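Local coordinates for protein ABC-type phosphate transport system, periplasmic component (Lactobacillus brevis, PDB 4ECF) that probably binds phosphate as the solute-binding component of a PstSACB-type ABC importer and hands it on for uptake across the cytoplasmic membrane, at residues 84-89 with 157-162; 107-112 with 120-125; 182-185 with 191-194. One frame throughout, in Å; residues are numbered along the deposited sequence. Where two conformers were deposited one is given.

Contact 1: 84-89 with 157-162. With EDO (1,2-ethanediol), chain K; ACT (acetate ion), chain C.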
ATOM      1  N   THR A  84       5.279   4.240   4.216  1.00 19.22           N
ATOM      2  CA  THR A  84       6.384   4.777   5.010  1.00 17.48           C
ATOM      3  C   THR A  84       7.564   3.798   5.082  1.00 17.77           C
ATOM      4  O   THR A  84       7.373   2.588   5.155  1.00 17.62           O
ATOM      5  CB  THR A  84       5.966   5.147   6.425  1.00 17.60           C
ATOM      6  OG1 THR A  84       7.075   5.751   7.119  1.00 18.94           O
ATOM      7  CG2 THR A  84       5.490   3.965   7.233  1.00 19.42           C
ATOM      8  N   PRO A  85       8.783   4.332   5.007  1.00 17.31           N
ATOM      9  CA  PRO A  85       9.920   3.485   5.413  1.00 17.07           C
ATOM     10  C   PRO A  85       9.770   3.095   6.871  1.00 17.60           C
ATOM     11  O   PRO A  85       9.194   3.840   7.691  1.00 18.06           O
ATOM     12  CB  PRO A  85      11.138   4.388   5.247  1.00 19.23           C
ATOM     13  CG  PRO A  85      10.678   5.661   4.659  1.00 20.51           C
ATOM     14  CD  PRO A  85       9.192   5.731   4.790  1.00 18.28           C
ATOM     15  N   ILE A  86      10.222   1.873   7.181  1.00 16.87           N
ATOM     16  CA  ILE A  86      10.285   1.386   8.531  1.00 17.00           C
ATOM     17  C   ILE A  86      11.644   0.791   8.788  1.00 17.61           C
ATOM     18  O   ILE A  86      12.266   0.242   7.899  1.00 17.21           O
ATOM     19  CB  ILE A  86       9.196   0.309   8.839  1.00 17.70           C
ATOM     20  CG1 ILE A  86       9.195  -0.843   7.819  1.00 19.19           C
ATOM     21  CG2 ILE A  86       7.783   0.952   8.893  1.00 18.07           C
ATOM     22  CD1 ILE A  86       8.496  -2.102   8.329  1.00 17.98           C
ATOM     23  N   VAL A  87      12.123   0.950  10.014  1.00 16.78           N
ATOM     24  CA  VAL A  87      13.408   0.416  10.405  1.00 17.60           C
ATOM     25  C   VAL A  87      13.318  -0.370  11.695  1.00 18.63           C
ATOM     26  O   VAL A  87      12.407  -0.206  12.486  1.00 18.97           O
ATOM     27  CB  VAL A  87      14.473   1.517  10.558  1.00 19.56           C
ATOM     28  CG1 VAL A  87      14.693   2.267   9.244  1.00 19.58           C
ATOM     29  CG2 VAL A  87      14.120   2.473  11.690  1.00 19.39           C
ATOM     30  N   ASN A  88      14.304  -1.240  11.889  1.00 19.01           N
ATOM     31  CA  ASN A  88      14.467  -1.925  13.150  1.00 21.81           C
ATOM     32  C   ASN A  88      14.704  -0.860  14.220  1.00 21.65           C
ATOM     33  O   ASN A  88      15.364   0.143  13.971  1.00 21.76           O
ATOM     34  CB  ASN A  88      15.642  -2.891  13.040  1.00 22.62           C
ATOM     35  CG  ASN A  88      15.918  -3.627  14.340  1.00 27.92           C
ATOM     36  OD1 ASN A  88      16.673  -3.145  15.181  1.00 28.13           O
ATOM     37  ND2 ASN A  88      15.326  -4.795  14.501  1.00 25.10           N
ATOM     38  N   LYS A  89      14.110  -1.037  15.387  1.00 25.67           N
ATOM     39  CA  LYS A  89      14.115   0.026  16.404  1.00 29.22           C
ATOM     40  C   LYS A  89      15.492   0.392  16.973  1.00 31.29           C
ATOM     41  O   LYS A  89      15.640   1.430  17.622  1.00 31.24           O
ATOM     42  CB  LYS A  89      13.148  -0.360  17.536  1.00 32.58           C
ATOM     43  CG  LYS A  89      11.697  -0.326  17.114  1.00 35.84           C
ATOM     44  CD  LYS A  89      10.720  -0.523  18.273  1.00 41.65           C
ATOM     45  CE  LYS A  89      10.965  -1.828  19.022  1.00 44.97           C
ATOM     46  NZ  LYS A  89      10.008  -1.999  20.161  1.00 47.16           N
ATOM     47  N   GLY A 157       2.897  -7.798   5.773  1.00 20.49           N
ATOM     48  CA  GLY A 157       3.045  -8.374   7.099  1.00 21.71           C
ATOM     49  C   GLY A 157       4.387  -9.044   7.332  1.00 20.52           C
ATOM     50  O   GLY A 157       4.959  -8.882   8.404  1.00 23.39           O
HETATM   51  N   MSE A 158       4.902  -9.734   6.319  1.00 20.36           N
HETATM   52  CA  MSE A 158       6.220 -10.377   6.429  0.60 21.01           C
HETATM   53  C   MSE A 158       7.370  -9.349   6.434  1.00 20.99           C
HETATM   54  O   MSE A 158       8.337  -9.536   7.153  1.00 22.23           O
HETATM   55  CB  MSE A 158       6.391 -11.441   5.360  0.60 22.82           C
HETATM   56  CG  MSE A 158       5.431 -12.602   5.563  0.60 27.37           C
HETATM   57 SE   MSE A 158       5.569 -13.943   4.157  0.45 33.36          SE
HETATM   58  CE  MSE A 158       4.664 -13.133   2.672  0.60 23.12           C
ATOM     59  N   VAL A 159       7.263  -8.275   5.646  1.00 20.02           N
ATOM     60  CA  VAL A 159       8.235  -7.181   5.688  1.00 21.06           C
ATOM     61  C   VAL A 159       8.265  -6.625   7.129  1.00 20.98           C
ATOM     62  O   VAL A 159       9.320  -6.488   7.742  1.00 20.39           O
ATOM     63  CB  VAL A 159       7.897  -6.071   4.655  1.00 25.83           C
ATOM     64  CG1 VAL A 159       8.490  -4.747   5.123  1.00 30.47           C
ATOM     65  CG2 VAL A 159       8.409  -6.446   3.240  1.00 23.43           C
ATOM     66  N   ARG A 160       7.088  -6.322   7.705  1.00 20.15           N
ATOM     67  CA  ARG A 160       7.062  -5.804   9.073  1.00 20.49           C
ATOM     68  C   ARG A 160       7.748  -6.768  10.094  1.00 24.37           C
ATOM     69  O   ARG A 160       8.557  -6.334  10.909  1.00 23.67           O
ATOM     70  CB  ARG A 160       5.635  -5.466   9.487  1.00 24.77           C
ATOM     71  CG  ARG A 160       5.538  -5.068  10.954  1.00 28.65           C
ATOM     72  CD  ARG A 160       4.098  -4.831  11.330  1.00 29.85           C
ATOM     73  NE  ARG A 160       3.235  -6.004  11.167  1.00 28.77           N
ATOM     74  CZ  ARG A 160       1.909  -5.974  11.178  1.00 33.11           C
ATOM     75  NH1 ARG A 160       1.244  -4.838  11.326  1.00 31.11           N
ATOM     76  NH2 ARG A 160       1.219  -7.107  11.038  1.00 33.54           N
ATOM     77  N   SER A 161       7.422  -8.058  10.075  1.00 23.18           N
ATOM     78  CA  SER A 161       8.000  -8.979  11.063  1.00 25.84           C
ATOM     79  C   SER A 161       9.500  -9.170  10.922  1.00 24.69           C
ATOM     80  O   SER A 161      10.219  -9.261  11.937  1.00 28.32           O
ATOM     81  CB  SER A 161       7.299 -10.347  11.053  1.00 31.98           C
ATOM     82  OG  SER A 161       7.215 -10.858   9.750  1.00 35.39           O
ATOM     83  N   ILE A 162       9.999  -9.202   9.684  1.00 25.01           N
ATOM     84  CA  ILE A 162      11.421  -9.367   9.440  0.50 23.11           C
ATOM     85  C   ILE A 162      12.167  -8.093   9.859  1.00 20.71           C
ATOM     86  O   ILE A 162      13.252  -8.157  10.458  1.00 22.97           O
ATOM     87  CB  ILE A 162      11.706  -9.709   7.958  0.50 23.35           C
ATOM     88  CG1 ILE A 162      11.202 -11.122   7.634  0.50 22.25           C
ATOM     89  CG2 ILE A 162      13.195  -9.571   7.648  0.50 24.47           C
ATOM     90  CD1 ILE A 162      12.012 -12.229   8.267  0.50 23.39           C
TER
HETATM   91  C1  EDO K 309      17.589  -6.794  17.109  1.00 64.70           C
HETATM   92  O1  EDO K 309      17.879  -5.416  16.831  1.00 56.41           O
HETATM   93  C2  EDO K 309      16.303  -6.919  17.912  1.00 65.58           C
HETATM   94  O2  EDO K 309      15.253  -6.217  17.241  1.00 64.28           O
HETATM   95  C   ACT C 301      -2.313  -4.921  10.011  1.00 50.21           C
HETATM   96  O   ACT C 301      -1.598  -4.530  10.959  1.00 42.50           O
HETATM   97  OXT ACT C 301      -2.846  -4.093   9.248  1.00 49.86           O
HETATM   98  CH3 ACT C 301      -2.513  -6.397   9.799  1.00 49.74           C

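Contact 2: 107-112 with 120-125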
ATOM      1  N   GLY A 107      22.479   1.151  -2.218  1.00 19.45           N
ATOM      2  CA  GLY A 107      23.708   0.529  -1.721  1.00 21.23           C
ATOM      3  C   GLY A 107      24.927   1.426  -1.620  1.00 21.63           C
ATOM      4  O   GLY A 107      26.034   0.951  -1.366  1.00 24.76           O
ATOM      5  N   GLN A 108      24.771   2.719  -1.861  1.00 19.01           N
ATOM      6  CA  GLN A 108      25.875   3.651  -1.726  1.00 22.97           C
ATOM      7  C   GLN A 108      26.280   3.906  -0.273  1.00 22.72           C
ATOM      8  O   GLN A 108      27.431   4.187   0.007  1.00 25.50           O
ATOM      9  CB  GLN A 108      25.511   4.987  -2.372  1.00 24.80           C
ATOM     10  CG  GLN A 108      25.323   4.886  -3.877  1.00 22.36           C
ATOM     11  CD  GLN A 108      24.811   6.174  -4.419  1.00 24.68           C
ATOM     12  OE1 GLN A 108      25.564   7.145  -4.500  1.00 26.48           O
ATOM     13  NE2 GLN A 108      23.526   6.230  -4.713  1.00 24.53           N
ATOM     14  N   ILE A 109      25.311   3.860   0.632  1.00 21.09           N
ATOM     15  CA  ILE A 109      25.529   3.943   2.072  1.00 21.38           C
ATOM     16  C   ILE A 109      25.214   2.563   2.629  1.00 20.29           C
ATOM     17  O   ILE A 109      24.168   1.976   2.311  1.00 21.46           O
ATOM     18  CB  ILE A 109      24.600   4.980   2.713  1.00 21.86           C
ATOM     19  CG1 ILE A 109      25.102   6.409   2.401  1.00 24.37           C
ATOM     20  CG2 ILE A 109      24.490   4.765   4.226  1.00 19.25           C
ATOM     21  CD1 ILE A 109      24.099   7.494   2.776  1.00 22.85           C
ATOM     22  N   THR A 110      26.153   1.991   3.382  1.00 21.16           N
ATOM     23  CA  THR A 110      25.996   0.588   3.821  1.00 20.24           C
ATOM     24  C   THR A 110      26.004   0.388   5.351  1.00 20.14           C
ATOM     25  O   THR A 110      25.815  -0.716   5.815  1.00 19.33           O
ATOM     26  CB  THR A 110      27.111  -0.301   3.224  1.00 23.88           C
ATOM     27  OG1 THR A 110      28.372   0.189   3.653  1.00 26.46           O
ATOM     28  CG2 THR A 110      27.025  -0.324   1.671  1.00 28.00           C
ATOM     29  N   ASN A 111      26.257   1.447   6.111  1.00 20.10           N
ATOM     30  CA  ASN A 111      26.261   1.418   7.565  1.00 22.09           C
ATOM     31  C   ASN A 111      25.443   2.611   8.111  1.00 20.56           C
ATOM     32  O   ASN A 111      25.551   3.754   7.633  1.00 19.79           O
ATOM     33  CB  ASN A 111      27.712   1.443   8.044  1.00 22.15           C
ATOM     34  CG  ASN A 111      27.839   1.177   9.523  1.00 21.72           C
ATOM     35  OD1 ASN A 111      27.363   1.966  10.333  1.00 21.29           O
ATOM     36  ND2 ASN A 111      28.558   0.082   9.894  1.00 22.77           N
ATOM     37  N   TRP A 112      24.603   2.367   9.114  1.00 20.57           N
ATOM     38  CA  TRP A 112      23.792   3.415   9.688  1.00 19.97           C
ATOM     39  C   TRP A 112      24.588   4.569  10.293  1.00 20.50           C
ATOM     40  O   TRP A 112      24.105   5.697  10.386  1.00 19.98           O
ATOM     41  CB  TRP A 112      22.869   2.823  10.752  1.00 20.70           C
ATOM     42  CG  TRP A 112      21.774   2.007  10.148  1.00 19.34           C
ATOM     43  CD1 TRP A 112      21.660   0.629  10.104  1.00 21.01           C
ATOM     44  CD2 TRP A 112      20.621   2.524   9.442  1.00 18.62           C
ATOM     45  NE1 TRP A 112      20.538   0.253   9.434  1.00 19.05           N
ATOM     46  CE2 TRP A 112      19.855   1.352   9.009  1.00 18.05           C
ATOM     47  CE3 TRP A 112      20.159   3.782   9.136  1.00 19.29           C
ATOM     48  CZ2 TRP A 112      18.693   1.476   8.284  1.00 20.44           C
ATOM     49  CZ3 TRP A 112      18.957   3.900   8.425  1.00 19.23           C
ATOM     50  CH2 TRP A 112      18.255   2.766   8.012  1.00 20.99           C
ATOM     51  N   GLN A 120      26.352  -0.126  12.537  1.00 20.51           N
ATOM     52  CA  GLN A 120      25.607  -1.342  12.239  1.00 21.09           C
ATOM     53  C   GLN A 120      25.433  -1.417  10.723  1.00 22.09           C
ATOM     54  O   GLN A 120      24.959  -0.430  10.092  1.00 19.57           O
ATOM     55  CB  GLN A 120      24.207  -1.273  12.928  1.00 23.49           C
ATOM     56  CG  GLN A 120      23.097  -2.142  12.347  1.00 29.39           C
ATOM     57  CD  GLN A 120      23.250  -3.615  12.696  1.00 33.55           C
ATOM     58  OE1 GLN A 120      23.276  -3.952  13.874  1.00 38.26           O
ATOM     59  NE2 GLN A 120      23.343  -4.507  11.673  1.00 28.55           N
ATOM     60  N   SER A 121      25.751  -2.570  10.139  1.00 21.58           N
ATOM     61  CA  SER A 121      25.526  -2.742   8.712  1.00 23.03           C
ATOM     62  C   SER A 121      24.032  -2.676   8.409  1.00 22.41           C
ATOM     63  O   SER A 121      23.204  -3.221   9.158  1.00 23.26           O
ATOM     64  CB  SER A 121      26.135  -4.065   8.232  1.00 29.08           C
ATOM     65  OG  SER A 121      25.864  -4.247   6.861  1.00 32.84           O
ATOM     66  N   ILE A 122      23.682  -2.008   7.311  1.00 21.69           N
ATOM     67  CA  ILE A 122      22.296  -1.883   6.861  1.00 19.02           C
ATOM     68  C   ILE A 122      21.870  -3.173   6.159  1.00 20.64           C
ATOM     69  O   ILE A 122      22.665  -3.753   5.392  1.00 21.21           O
ATOM     70  CB  ILE A 122      22.131  -0.698   5.907  1.00 18.50           C
ATOM     71  CG1 ILE A 122      22.555   0.590   6.606  1.00 18.35           C
ATOM     72  CG2 ILE A 122      20.705  -0.670   5.319  1.00 19.70           C
ATOM     73  CD1 ILE A 122      22.450   1.846   5.743  1.00 19.61           C
ATOM     74  N   VAL A 123      20.649  -3.639   6.438  1.00 17.85           N
ATOM     75  CA  VAL A 123      20.081  -4.775   5.744  1.00 18.18           C
ATOM     76  C   VAL A 123      18.837  -4.312   5.027  1.00 18.36           C
ATOM     77  O   VAL A 123      17.806  -4.026   5.678  1.00 17.67           O
ATOM     78  CB  VAL A 123      19.690  -5.908   6.741  1.00 20.84           C
ATOM     79  CG1 VAL A 123      19.038  -7.079   6.005  1.00 20.86           C
ATOM     80  CG2 VAL A 123      20.902  -6.365   7.549  1.00 21.34           C
ATOM     81  N   LEU A 124      18.911  -4.243   3.700  1.00 19.83           N
ATOM     82  CA  LEU A 124      17.752  -3.863   2.901  1.00 18.19           C
ATOM     83  C   LEU A 124      16.797  -5.037   2.838  1.00 18.99           C
ATOM     84  O   LEU A 124      17.203  -6.189   2.592  1.00 20.75           O
ATOM     85  CB  LEU A 124      18.172  -3.450   1.470  1.00 20.57           C
ATOM     86  CG  LEU A 124      19.128  -2.267   1.362  1.00 20.79           C
ATOM     87  CD1 LEU A 124      19.525  -2.080  -0.100  1.00 22.61           C
ATOM     88  CD2 LEU A 124      18.552  -0.998   1.974  1.00 19.03           C
ATOM     89  N   ILE A 125      15.520  -4.738   3.061  1.00 17.17           N
ATOM     90  CA  ILE A 125      14.447  -5.709   2.865  1.00 19.38           C
ATOM     91  C   ILE A 125      13.492  -5.138   1.821  1.00 18.50           C
ATOM     92  O   ILE A 125      12.999  -4.030   1.970  1.00 18.86           O
ATOM     93  CB  ILE A 125      13.703  -5.991   4.194  1.00 20.89           C
ATOM     94  CG1 ILE A 125      14.686  -6.403   5.302  1.00 23.69           C
ATOM     95  CG2 ILE A 125      12.608  -7.033   3.984  1.00 27.14           C
ATOM     96  CD1 ILE A 125      15.304  -7.756   5.117  1.00 27.27           C
TER
HETATM   97  O   HOH W   1      24.869  -2.942   4.130  1.00 23.70           O

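Contact 3: 182-185 with 191-194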
ATOM      1  N   VAL A 182       8.210  -1.877  15.158  1.00 28.74           N
ATOM      2  CA  VAL A 182       9.077  -1.185  14.189  1.00 26.16           C
ATOM      3  C   VAL A 182       8.995   0.342  14.344  1.00 29.84           C
ATOM      4  O   VAL A 182       8.116   0.853  15.051  1.00 30.32           O
ATOM      5  CB  VAL A 182       8.730  -1.592  12.737  1.00 26.82           C
ATOM      6  CG1 VAL A 182       8.939  -3.097  12.534  1.00 25.31           C
ATOM      7  CG2 VAL A 182       7.297  -1.197  12.385  1.00 25.21           C
ATOM      8  N   GLN A 183       9.912   1.049  13.680  1.00 24.54           N
ATOM      9  CA  GLN A 183       9.990   2.499  13.732  1.00 23.51           C
ATOM     10  C   GLN A 183       9.771   3.071  12.342  1.00 21.94           C
ATOM     11  O   GLN A 183      10.559   2.791  11.444  1.00 20.03           O
ATOM     12  CB  GLN A 183      11.350   2.933  14.310  1.00 25.30           C
ATOM     13  CG  GLN A 183      11.714   4.411  14.120  1.00 28.73           C
ATOM     14  CD  GLN A 183      10.998   5.300  15.110  1.00 30.77           C
ATOM     15  OE1 GLN A 183      11.276   5.229  16.300  1.00 39.69           O
ATOM     16  NE2 GLN A 183      10.079   6.162  14.625  1.00 33.41           N
ATOM     17  N   ALA A 184       8.704   3.849  12.148  1.00 20.13           N
ATOM     18  CA  ALA A 184       8.495   4.617  10.907  1.00 18.77           C
ATOM     19  C   ALA A 184       9.461   5.772  10.873  1.00 19.49           C
ATOM     20  O   ALA A 184       9.656   6.468  11.868  1.00 25.19           O
ATOM     21  CB  ALA A 184       7.061   5.176  10.794  1.00 18.49           C
ATOM     22  N   LEU A 185      10.055   6.002   9.719  1.00 17.33           N
ATOM     23  CA  LEU A 185      10.887   7.168   9.531  1.00 17.11           C
ATOM     24  C   LEU A 185      10.147   8.370   8.987  1.00 17.30           C
ATOM     25  O   LEU A 185       9.332   8.251   8.048  1.00 20.99           O
ATOM     26  CB  LEU A 185      12.029   6.851   8.542  1.00 15.90           C
ATOM     27  CG  LEU A 185      13.023   5.775   8.933  1.00 16.59           C
ATOM     28  CD1 LEU A 185      14.083   5.573   7.858  1.00 18.99           C
ATOM     29  CD2 LEU A 185      13.686   6.007  10.290  1.00 19.75           C
ATOM     30  N   ALA A 191       6.779  14.119   8.775  1.00 16.02           N
ATOM     31  CA  ALA A 191       6.352  12.871   9.390  1.00 17.43           C
ATOM     32  C   ALA A 191       5.336  12.177   8.504  1.00 17.16           C
ATOM     33  O   ALA A 191       4.583  12.853   7.790  1.00 18.19           O
ATOM     34  CB  ALA A 191       5.756  13.138  10.769  1.00 18.46           C
ATOM     35  N   PRO A 192       5.260  10.831   8.577  1.00 16.93           N
ATOM     36  CA  PRO A 192       4.289  10.020   7.816  1.00 17.11           C
ATOM     37  C   PRO A 192       2.949  10.039   8.566  1.00 18.64           C
ATOM     38  O   PRO A 192       2.615   9.084   9.254  1.00 24.76           O
ATOM     39  CB  PRO A 192       4.910   8.631   7.808  1.00 18.15           C
ATOM     40  CG  PRO A 192       5.824   8.582   9.014  1.00 19.18           C
ATOM     41  CD  PRO A 192       6.300  10.014   9.219  1.00 17.72           C
ATOM     42  N   THR A 193       2.217  11.135   8.383  1.00 17.95           N
ATOM     43  CA  THR A 193       0.919  11.367   9.006  1.00 19.35           C
ATOM     44  C   THR A 193      -0.180  11.507   7.927  1.00 21.64           C
ATOM     45  O   THR A 193       0.096  11.853   6.759  1.00 20.00           O
ATOM     46  CB  THR A 193       0.948  12.632   9.864  1.00 20.04           C
ATOM     47  OG1 THR A 193       1.124  13.802   9.053  1.00 21.04           O
ATOM     48  CG2 THR A 193       2.025  12.566  10.943  1.00 22.05           C
ATOM     49  N   GLU A 194      -1.425  11.321   8.363  1.00 21.08           N
ATOM     50  CA  GLU A 194      -2.586  11.503   7.496  1.00 22.23           C
ATOM     51  C   GLU A 194      -2.631  12.912   6.934  1.00 21.11           C
ATOM     52  O   GLU A 194      -2.779  13.098   5.744  1.00 20.75           O
ATOM     53  CB  GLU A 194      -3.877  11.251   8.310  1.00 27.82           C
ATOM     54  CG  GLU A 194      -5.148  11.763   7.612  1.00 36.04           C
ATOM     55  CD  GLU A 194      -6.399  11.738   8.480  1.00 45.37           C
ATOM     56  OE1 GLU A 194      -6.492  12.543   9.449  1.00 43.14           O
ATOM     57  OE2 GLU A 194      -7.308  10.943   8.150  1.00 46.05           O
TER

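Contact 1: 84-89 with 157-162
I86 reaches across from strand 73-87 with a single methyl, CD1, which settles on the flank of helix 156-165. CD1 lies 4.0 Å from R160 CA, where it meets the helix backbone, and 4.2 Å from V159 CG1, where it meets a branch. CG1 of I86 stands between the backbone N and the carbonyl carbon (chi1 52°); from there the nearly extended second torsion carries CD1 onto the helix. The V159 side chain runs obliquely to that of I86, so the two touch by methyls alone rather than lying alongside each other. Contact here is small and apolar: 86 Å² is buried, both sides summed.

R160 lends its CA to this packing and sends its charge elsewhere. Its chain leaves the helix extended and bends at the third torsion (61°), taking the guanidinium away from the strand. There NH1 donates to acetate O at 2.9 Å, with the acceptor at the edge of the guanidinium and in its plane. NH1 also bonds Y177 O, and the acetate has a second anchor in S176 OG. Further along the same segment as I86, N88 meets a 1,2-ethanediol through both polar atoms of its amide: OD1 accepts from O1, and ND2 donates to O2, each at 3.1 Å. ND2 also bonds V163 O, a further tie to the helix.

Strand 73-87 runs between strands 169-174 and 183-187, with backbone bonds from I86 to S171 and from V87 to Q183. I86 also packs on V173 and V159 on S171, which sets helix 156-165 against one face of the mixed sheet.

Contact 2: 107-112 with 120-125
N111 and S121 form one antiparallel, non-hydrogen-bonded pair, their CA atoms 4.4 Å apart, with I122 N to T110 O (2.9 Å) and W112 N to Q120 O (3.0 Å) closing the bridge on either side.

I122 lays CG1 over one face of the W112 indole, 3.5 Å from the centroid of the five-membered ring, a CH-pi contact with the two side chains at about a right angle. Its CD1 continues to I109 CG2 at 3.9 Å. N111 starts with its CB bond away from 120-125, but CG anti to the backbone N (chi1 -170°) brings the amide back, and OD1 accepts from Q120 N at 3.2 Å. That donor stands above the amide plane; K113 N also bonds OD1, and ND2 goes to D119 OD1. A water donates to T110 O and I122 O and accepts from S121 OG.

T110 O is thus gripped by two donors, I122 N and the water, and N111 OD1 by Q120 N and K113 N. The NE1 of the buried indole is satisfied by G168 O, which helps fix the ring, so these polar atoms are paired while the ring face takes the apolar I122 CG1.

Contact 3: 182-185 with 191-194
Van der Waals contact is what joins P192 to A184 and L185. P192 has its CB pointing toward the strand, and its ring brings CG to 4.0 Å from A184 CB, the one meeting of apolar side chains between 182-185 and 191-194. CG and CD, neighbouring corners of the same ring, also rest against the carbonyl of L185, each 3.7 Å from L185 O. The L185 side chain starts away from the loop and packs on V87, so this residue offers P192 its backbone. Altogether 91 Å² is buried, both sides summed.

Two hydrogen bonds close within the segments, one in each, and shape the partners separately. On the strand, Q183 folds back along its own chain: CG is anti to the backbone N, but a bend at the second torsion (78°) returns the amide, and NE2 donates to A184 O at 2.8 Å, nearly straight. On the loop, T193 N makes a weak bond to A191 O at 3.0 Å, across P192.

The ring also touches T84, F175 and W202, which makes it the common neighbour of several parts of the fold. Replacing P192 by an alanine takes away CG and CD, which is likely to open a gap against A184 CB and the L185 carbonyl and to let the turn's backbone move more freely.

P192 is the centre of an inverse gamma turn, and T193 follows at once as the N-cap of helix 194-198, its OG1 bonding N196 N. A tight turn running into a capped helix thus packs back on strand 183-187 of the mixed sheet in this periplasmic-binding-protein domain.

How the contacts relate
Strand 73-87 ties the three together. Contacts 1 and 3, with centres 11 Å apart, lie on neighbouring antiparallel strands of one sheet. V87 N lies 2.8 Å from Q183 O, a probable hydrogen bond. A second probable one joins L185 N to P85 O at 3.1 Å, while T84 OG1 packs at 3.6 Å from P192 CG. Contact 2 is nested within the chain loop that contact 1 closes, its centre 15 Å away; V87 CG1 meets W112 CH2 at 3.8 Å, and I162 CG2 meets I125 CD1 at the same distance. Contacts 2 and 3 do not touch. The acetate and ethanediol beside contact 1 probably come from the crystallisation liquor and need not mark the phosphate site.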